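Hepatocyte growth factor-regulated tyrosine kinase substrate (Drosophila melanogaster, PDB 1DVP) helps endosomal membranes invaginate into multivesicular bodies, binding ubiquitin and phosphoinositides and damping tyrosine kinase receptor signalling by promoting degradation of the active receptors. Local coordinates at residues Met106-Leu109 against Val110-Ala114. Numbering follows the deposited sequence.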
ATOM      1  N   MET A 106      14.682 -31.848   1.181  1.00 41.52           N
ATOM      2  CA  MET A 106      16.068 -31.621   0.777  1.00 41.46           C
ATOM      3  C   MET A 106      16.215 -31.697  -0.745  1.00 40.89           C
ATOM      4  O   MET A 106      16.980 -30.929  -1.346  1.00 40.99           O
ATOM      5  CB  MET A 106      16.991 -32.637   1.442  1.00 42.46           C
ATOM      6  CG  MET A 106      18.482 -32.359   1.281  1.00 43.60           C
ATOM      7  SD  MET A 106      19.089 -30.828   2.122  1.00 45.50           S
ATOM      8  CE  MET A 106      19.059 -29.724   0.760  1.00 44.46           C
ATOM      9  N   LEU A 107      15.481 -32.624  -1.357  1.00 40.16           N
ATOM     10  CA  LEU A 107      15.512 -32.817  -2.797  1.00 39.39           C
ATOM     11  C   LEU A 107      14.987 -31.559  -3.466  1.00 38.85           C
ATOM     12  O   LEU A 107      15.547 -31.086  -4.446  1.00 38.77           O
ATOM     13  CB  LEU A 107      14.671 -34.040  -3.189  1.00 39.24           C
ATOM     14  CG  LEU A 107      15.449 -35.256  -3.755  1.00 38.95           C
ATOM     15  CD1 LEU A 107      16.947 -35.173  -3.443  1.00 38.75           C
ATOM     16  CD2 LEU A 107      14.828 -36.546  -3.200  1.00 38.97           C
ATOM     17  N   GLU A 108      13.903 -31.021  -2.930  1.00 38.30           N
ATOM     18  CA  GLU A 108      13.323 -29.778  -3.437  1.00 37.73           C
ATOM     19  C   GLU A 108      14.332 -28.603  -3.339  1.00 37.38           C
ATOM     20  O   GLU A 108      14.502 -27.858  -4.297  1.00 37.37           O
ATOM     21  CB  GLU A 108      12.052 -29.455  -2.628  1.00 37.77           C
ATOM     22  CG  GLU A 108      11.461 -28.037  -2.799  1.00 37.61           C
ATOM     23  CD  GLU A 108      10.619 -27.626  -1.566  1.00 37.78           C
ATOM     24  OE1 GLU A 108      10.951 -26.615  -0.913  1.00 37.05           O
ATOM     25  OE2 GLU A 108       9.636 -28.336  -1.238  1.00 37.95           O
ATOM     26  N   LEU A 109      15.007 -28.465  -2.199  1.00 36.89           N
ATOM     27  CA  LEU A 109      15.963 -27.375  -1.979  1.00 36.49           C
ATOM     28  C   LEU A 109      17.135 -27.478  -2.946  1.00 36.24           C
ATOM     29  O   LEU A 109      17.545 -26.493  -3.546  1.00 35.97           O
ATOM     30  CB  LEU A 109      16.468 -27.363  -0.519  1.00 36.37           C
ATOM     31  CG  LEU A 109      15.399 -27.071   0.571  1.00 36.44           C
ATOM     32  CD1 LEU A 109      16.048 -27.051   1.936  1.00 36.29           C
ATOM     33  CD2 LEU A 109      14.707 -25.741   0.333  1.00 36.44           C
ATOM     34  N   VAL A 110      17.668 -28.685  -3.097  1.00 35.86           N
ATOM     35  CA  VAL A 110      18.782 -28.891  -4.023  1.00 35.50           C
ATOM     36  C   VAL A 110      18.430 -28.373  -5.416  1.00 35.15           C
ATOM     37  O   VAL A 110      19.216 -27.703  -6.026  1.00 34.94           O
ATOM     38  CB  VAL A 110      19.126 -30.374  -4.152  1.00 35.67           C
ATOM     39  CG1 VAL A 110      20.004 -30.593  -5.436  1.00 35.75           C
ATOM     40  CG2 VAL A 110      19.837 -30.853  -2.900  1.00 35.62           C
ATOM     41  N   GLN A 111      17.231 -28.703  -5.895  1.00 35.12           N
ATOM     42  CA  GLN A 111      16.732 -28.306  -7.213  1.00 34.81           C
ATOM     43  C   GLN A 111      16.429 -26.812  -7.254  1.00 34.60           C
ATOM     44  O   GLN A 111      16.744 -26.116  -8.234  1.00 34.70           O
ATOM     45  CB  GLN A 111      15.466 -29.121  -7.541  1.00 35.27           C
ATOM     46  CG  GLN A 111      14.696 -28.636  -8.741  1.00 35.68           C
ATOM     47  CD  GLN A 111      13.456 -29.480  -9.036  1.00 36.02           C
ATOM     48  OE1 GLN A 111      12.493 -29.510  -8.252  1.00 36.18           O
ATOM     49  NE2 GLN A 111      13.486 -30.189 -10.164  1.00 35.78           N
ATOM     50  N   THR A 112      15.803 -26.305  -6.190  1.00 34.06           N
ATOM     51  CA  THR A 112      15.522 -24.878  -6.129  1.00 33.46           C
ATOM     52  C   THR A 112      16.839 -24.142  -6.236  1.00 33.16           C
ATOM     53  O   THR A 112      16.985 -23.183  -6.983  1.00 32.69           O
ATOM     54  CB  THR A 112      14.890 -24.472  -4.789  1.00 33.26           C
ATOM     55  OG1 THR A 112      13.561 -25.011  -4.712  1.00 32.86           O
ATOM     56  CG2 THR A 112      14.878 -22.906  -4.680  1.00 33.20           C
ATOM     57  N   TRP A 113      17.806 -24.607  -5.467  1.00 33.10           N
ATOM     58  CA  TRP A 113      19.095 -23.957  -5.471  1.00 33.45           C
ATOM     59  C   TRP A 113      19.835 -24.117  -6.804  1.00 33.67           C
ATOM     60  O   TRP A 113      20.565 -23.214  -7.234  1.00 33.59           O
ATOM     61  CB  TRP A 113      19.916 -24.485  -4.295  1.00 33.39           C
ATOM     62  CG  TRP A 113      19.321 -24.074  -2.941  1.00 33.15           C
ATOM     63  CD1 TRP A 113      18.592 -22.943  -2.686  1.00 33.22           C
ATOM     64  CD2 TRP A 113      19.507 -24.726  -1.682  1.00 33.16           C
ATOM     65  NE1 TRP A 113      18.314 -22.849  -1.348  1.00 33.22           N
ATOM     66  CE2 TRP A 113      18.864 -23.924  -0.697  1.00 33.19           C
ATOM     67  CE3 TRP A 113      20.158 -25.901  -1.272  1.00 33.16           C
ATOM     68  CZ2 TRP A 113      18.857 -24.267   0.673  1.00 33.09           C
ATOM     69  CZ3 TRP A 113      20.149 -26.241   0.110  1.00 33.01           C
ATOM     70  CH2 TRP A 113      19.504 -25.424   1.053  1.00 32.69           C
ATOM     71  N   ALA A 114      19.651 -25.266  -7.453  1.00 33.84           N
ATOM     72  CA  ALA A 114      20.301 -25.482  -8.739  1.00 34.31           C
ATOM     73  C   ALA A 114      19.795 -24.426  -9.712  1.00 34.57           C
ATOM     74  O   ALA A 114      20.590 -23.792 -10.398  1.00 34.60           O
ATOM     75  CB  ALA A 114      20.002 -26.903  -9.269  1.00 34.38           C
TER
HETATM   76  O   HOH W   1      12.401 -24.813  -2.204  1.00 32.02           O
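Leu109 lies beneath the indole of Trp113, one helical turn on, the two side chains side by side and pointing the same way. The evidence for a CH-pi contact is direct: Leu109 CB sits 3.8 Å from the centroid of the Trp113 six-membered ring, 7° off its normal. With CG anti to its own carbonyl carbon (chi1 -67°), Trp113 leans back along the helix over Leu109, and Leu109 CD1 comes 3.9 Å from Trp113 CH2. Met106, bent at chi2 and chi3, runs at about a right angle to the Trp113 side chain and brings CE to 3.7 Å from Trp113 CZ3; the same methyl is 3.9 Å from Val110 CG2. On the more polar flank, one water bridges Glu108 OE1 (2.6 Å) and Thr112 OG1 (2.8 Å), while Lys105 forms a salt bridge with that carboxylate. An alanine in place of Trp113 would probably leave Leu109 CB and Met106 CE without their aromatic partner and open a gap towards Phe82, which meets the indole edge-to-face. Trp113 N donates to Leu109 O at 2.7 Å, one of the four i to i+4 backbone bonds that join 106-109 to 110-114. This is regular alpha-helix, whose apolar side packs against helices 56-72, 84-96 and 125-135 in the VHS superhelix.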